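Local coordinates for protein aldose-aldose oxidoreductase (Caulobacter crescentus, PDB 5A04) that oxidises one aldose while reducing another, probably passing hydride through a bound NADP(H) cofactor that meets the sugar substrate, at residues G152-V157 with Y250-P255; G257-D262 with M272-G277. All blocks are in the same frame, centred on the assembly; numbering follows the deposited sequence.

In the fold
Both contacts lie in the mixed beta sheet of the C-terminal alpha/beta domain, which follows the NAD-binding Rossmann fold in this oxidoreductase family, and their centres are 10 Å apart. Contact 1 comes first in the chain and joins the start of strand 156-162 to the end of strand 247-254; contact 2 is the hairpin of strands 257-261 and 272-275. Strands 247-254 and 257-261 are neighbours, so the contacts span four adjacent strands of one sheet, tied where Arg251 forms a salt bridge with Glu260. One face carries helices 137-147 and 182-198; the other meets the second subunit, so this end of the sheet builds part of the dimer interface.

Contact 1: residues G152-V157 with Y250-P255; sequences GPVRTV and YRVSGP
Ser253 O takes two backbone N-H groups, from Arg155 N at 2.9 Å and Thr156 N at 3.1 Å; the first lies in the carbonyl plane, the second is tilted 20° from it. Ser253 N returns a bond to Thr156 O. Two residues set against one make a classic beta bulge, placed where strand 156-162 begins its antiparallel pairing with strand 247-254 in the C-terminal domain sheet. On one face, Thr156 OG1 sits between its own N and carbonyl carbon (chi1 63°), which brings it to 3.5 Å from Ser253 CB. A water joins the two hydroxyls, 2.8 Å from Thr156 OG1 and 2.7 Å from Ser253 OG, and donates to Arg251 O. On the other face Val252 turns CG2 anti to its backbone N, and this methyl meets both Val154 CG1 at 3.8 Å and Val157 CG2 at 4.1 Å, beside Val146 of helix 137-147. Beyond the bulge the Pro153 and Pro255 rings cross at about a right angle, CD to CD 3.9 Å. Arg155 lays CG against Pro255 CD; its chain leads away to a salt bridge with Asp223 of the second subunit.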
# COMPACT_ATOMS: atom_id res chain seq x y z
N GLY A 152 18.05 -7.25 -2.72
CA GLY A 152 17.81 -8.52 -3.39
C GLY A 152 16.77 -8.27 -4.47
O GLY A 152 16.48 -7.12 -4.79
N PRO A 153 16.20 -9.34 -5.03
CA PRO A 153 15.17 -9.18 -6.07
C PRO A 153 14.00 -8.36 -5.53
O PRO A 153 13.58 -8.60 -4.40
CB PRO A 153 14.73 -10.62 -6.37
CG PRO A 153 15.85 -11.48 -5.90
CD PRO A 153 16.47 -10.76 -4.73
N VAL A 154 13.47 -7.42 -6.32
CA VAL A 154 12.30 -6.69 -5.86
C VAL A 154 11.11 -7.64 -5.70
O VAL A 154 10.76 -8.36 -6.63
CB VAL A 154 11.90 -5.57 -6.82
CG1 VAL A 154 10.57 -4.95 -6.37
CG2 VAL A 154 13.00 -4.53 -6.89
N ARG A 155 10.49 -7.63 -4.53
CA ARG A 155 9.30 -8.44 -4.30
C ARG A 155 8.04 -7.58 -4.25
O ARG A 155 7.02 -7.93 -4.85
CB ARG A 155 9.44 -9.26 -3.01
CG ARG A 155 10.66 -10.18 -2.96
CD ARG A 155 10.55 -11.33 -3.97
NE ARG A 155 9.42 -12.21 -3.65
CZ ARG A 155 8.55 -12.66 -4.54
NH1 ARG A 155 8.67 -12.30 -5.81
NH2 ARG A 155 7.56 -13.47 -4.16
N THR A 156 8.10 -6.45 -3.54
CA THR A 156 6.93 -5.57 -3.46
C THR A 156 7.28 -4.10 -3.66
O THR A 156 8.34 -3.63 -3.25
CB THR A 156 6.19 -5.70 -2.09
OG1 THR A 156 7.06 -5.29 -1.03
CG2 THR A 156 5.73 -7.13 -1.83
N VAL A 157 6.37 -3.39 -4.32
CA VAL A 157 6.39 -1.94 -4.36
C VAL A 157 5.04 -1.49 -3.85
O VAL A 157 4.00 -1.88 -4.41
CB VAL A 157 6.60 -1.37 -5.77
CG1 VAL A 157 6.56 0.16 -5.72
CG2 VAL A 157 7.94 -1.83 -6.33
N TYR A 250 6.53 5.98 -1.62
CA TYR A 250 6.66 4.58 -1.98
C TYR A 250 7.65 3.86 -1.10
O TYR A 250 8.55 4.47 -0.52
CB TYR A 250 7.04 4.41 -3.46
CG TYR A 250 8.34 4.99 -3.98
CD1 TYR A 250 9.58 4.47 -3.62
CD2 TYR A 250 8.32 6.02 -4.93
CE1 TYR A 250 10.77 4.98 -4.15
CE2 TYR A 250 9.49 6.53 -5.46
CZ TYR A 250 10.70 6.00 -5.08
OH TYR A 250 11.86 6.52 -5.65
N ARG A 251 7.43 2.54 -0.96
CA ARG A 251 8.41 1.65 -0.36
C ARG A 251 8.64 0.49 -1.31
O ARG A 251 7.68 -0.12 -1.79
CB ARG A 251 7.95 1.12 1.01
CG ARG A 251 9.00 0.18 1.61
CD ARG A 251 8.54 -0.50 2.88
NE ARG A 251 8.33 0.45 3.96
CZ ARG A 251 8.05 0.10 5.21
NH1 ARG A 251 7.95 -1.19 5.54
NH2 ARG A 251 7.87 1.03 6.14
N VAL A 252 9.91 0.20 -1.61
CA VAL A 252 10.25 -0.97 -2.40
C VAL A 252 11.00 -1.94 -1.48
O VAL A 252 11.88 -1.53 -0.72
CB VAL A 252 11.08 -0.59 -3.67
CG1 VAL A 252 12.26 0.33 -3.33
CG2 VAL A 252 11.55 -1.85 -4.44
N SER A 253 10.59 -3.21 -1.51
CA SER A 253 11.12 -4.21 -0.58
C SER A 253 11.55 -5.49 -1.30
O SER A 253 10.91 -5.93 -2.26
CB SER A 253 10.09 -4.59 0.49
OG SER A 253 9.47 -3.47 1.07
N GLY A 254 12.63 -6.09 -0.80
CA GLY A 254 13.09 -7.39 -1.25
C GLY A 254 13.53 -8.19 -0.02
O GLY A 254 13.39 -7.72 1.11
N PRO A 255 14.07 -9.39 -0.23
CA PRO A 255 14.42 -10.29 0.88
C PRO A 255 15.51 -9.72 1.78
O PRO A 255 15.58 -10.09 2.95
CB PRO A 255 14.92 -11.56 0.19
CG PRO A 255 14.48 -11.44 -1.23
CD PRO A 255 14.35 -9.99 -1.55
O HOH W 1 7.27 -2.61 -0.26

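Contact 2: residues G257-D262 with M272-G277; sequences GWVEID and MRAQLG
Glu260 OE2 is gripped side-on by Arg273 in a salt bridge of two hydrogen bonds, NE and NH2 both donating to it at 2.8 Å. Both nitrogens come from the same face of the carboxylate, about 33° out of its plane, NE on the anti side and NH2 on the syn side, while OE2 lies in the guanidinium plane. Arg273 starts with CG anti to its backbone N and bends at chi3 (69°), bringing the guanidinium to the edge of the Trp258 ring, with CH2 3.7 Å from CZ, over the centre of the guanidinium face. Gln275 CB covers one face of the indole in a CH-pi contact, 3.7 Å from the five-membered ring centroid. These groups share one face of an antiparallel beta hairpin, with Trp258-Gln275 and Glu260-Arg273 as hydrogen-bonded pairs. On the opposite face Met272 CE touches Val259 CG2 at 3.7 Å and Ile261 CG1 at 3.8 Å, against helix 137-147. A leucine in place of Arg273 has no N-H to offer, and Glu260 would probably be freer to turn without these two bonds, the Trp258 edge losing the guanidinium it packs against. Glu260 OE1 also pairs with Arg251; Arg251 NH2 and Arg273 NH2 lie close together, Asp262 of the second subunit pairing with both, and this positive charge probably favours the ionised form of Glu260 and that aspartate.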
# COMPACT_ATOMS: atom_id res chain seq x y z
N GLY A 257 15.96 -6.37 2.43
CA GLY A 257 15.56 -5.14 3.08
C GLY A 257 14.69 -4.25 2.20
O GLY A 257 14.15 -4.70 1.19
N TRP A 258 14.55 -2.99 2.59
CA TRP A 258 13.64 -2.12 1.88
C TRP A 258 14.08 -0.66 1.95
O TRP A 258 14.90 -0.28 2.80
CB TRP A 258 12.20 -2.28 2.41
CG TRP A 258 12.00 -2.14 3.92
CD1 TRP A 258 11.82 -3.16 4.82
CD2 TRP A 258 11.91 -0.92 4.67
NE1 TRP A 258 11.65 -2.65 6.09
CE2 TRP A 258 11.70 -1.28 6.02
CE3 TRP A 258 12.00 0.44 4.34
CZ2 TRP A 258 11.58 -0.33 7.04
CZ3 TRP A 258 11.88 1.38 5.35
CH2 TRP A 258 11.68 0.99 6.68
N VAL A 259 13.57 0.15 1.03
CA VAL A 259 13.82 1.58 1.08
C VAL A 259 12.53 2.31 0.74
O VAL A 259 11.75 1.87 -0.12
CB VAL A 259 14.98 2.01 0.12
CG1 VAL A 259 14.76 1.53 -1.28
CG2 VAL A 259 15.17 3.52 0.14
N GLU A 260 12.28 3.42 1.43
CA GLU A 260 11.07 4.19 1.17
C GLU A 260 11.38 5.67 1.12
O GLU A 260 12.37 6.12 1.70
CB GLU A 260 10.01 3.91 2.23
CG GLU A 260 10.36 4.48 3.62
CD GLU A 260 9.32 4.11 4.68
OE1 GLU A 260 8.37 3.34 4.37
OE2 GLU A 260 9.46 4.59 5.82
N ILE A 261 10.53 6.41 0.43
CA ILE A 261 10.60 7.87 0.40
C ILE A 261 9.21 8.40 0.67
O ILE A 261 8.23 7.93 0.08
CB ILE A 261 11.10 8.42 -0.97
CG1 ILE A 261 12.20 7.53 -1.55
CG2 ILE A 261 11.60 9.88 -0.82
CD1 ILE A 261 12.69 8.01 -2.93
N ASP A 262 9.12 9.36 1.59
CA ASP A 262 7.84 9.97 1.95
C ASP A 262 8.09 11.36 2.54
O ASP A 262 8.60 11.48 3.65
CB ASP A 262 7.11 9.07 2.96
CG ASP A 262 5.72 9.57 3.30
OD1 ASP A 262 5.25 10.59 2.75
OD2 ASP A 262 5.07 8.90 4.14
N MET A 272 14.04 10.03 2.92
CA MET A 272 14.21 8.60 2.67
C MET A 272 14.60 7.84 3.94
O MET A 272 15.40 8.32 4.75
CB MET A 272 15.26 8.38 1.58
CG MET A 272 15.80 6.94 1.48
SD MET A 272 17.00 6.75 0.12
CE MET A 272 15.94 6.85 -1.29
N ARG A 273 14.01 6.66 4.13
CA ARG A 273 14.38 5.78 5.24
C ARG A 273 14.67 4.41 4.64
O ARG A 273 14.01 3.99 3.69
CB ARG A 273 13.24 5.72 6.26
CG ARG A 273 13.49 4.89 7.50
CD ARG A 273 12.38 5.13 8.52
NE ARG A 273 11.09 4.59 8.09
CZ ARG A 273 10.36 3.75 8.82
NH1 ARG A 273 10.78 3.35 10.01
NH2 ARG A 273 9.19 3.31 8.35
N ALA A 274 15.67 3.70 5.17
CA ALA A 274 15.97 2.38 4.61
C ALA A 274 16.28 1.38 5.71
O ALA A 274 16.75 1.75 6.79
CB ALA A 274 17.11 2.46 3.63
N GLN A 275 16.03 0.12 5.41
CA GLN A 275 16.32 -0.97 6.34
C GLN A 275 17.12 -1.99 5.54
O GLN A 275 16.56 -2.68 4.68
CB GLN A 275 15.01 -1.54 6.90
CG GLN A 275 15.16 -2.51 8.06
CD GLN A 275 15.27 -3.94 7.59
OE1 GLN A 275 14.32 -4.50 7.03
NE2 GLN A 275 16.44 -4.54 7.79
N LEU A 276 18.43 -2.06 5.77
CA LEU A 276 19.31 -2.82 4.87
C LEU A 276 20.30 -3.75 5.58
O LEU A 276 21.49 -3.76 5.26
CB LEU A 276 20.11 -1.86 3.99
CG LEU A 276 19.30 -0.97 3.04
CD1 LEU A 276 20.19 0.08 2.40
CD2 LEU A 276 18.68 -1.84 1.99
N GLY A 277 19.81 -4.54 6.53
CA GLY A 277 20.67 -5.50 7.21
C GLY A 277 20.91 -5.05 8.63
O GLY A 277 21.43 -5.79 9.46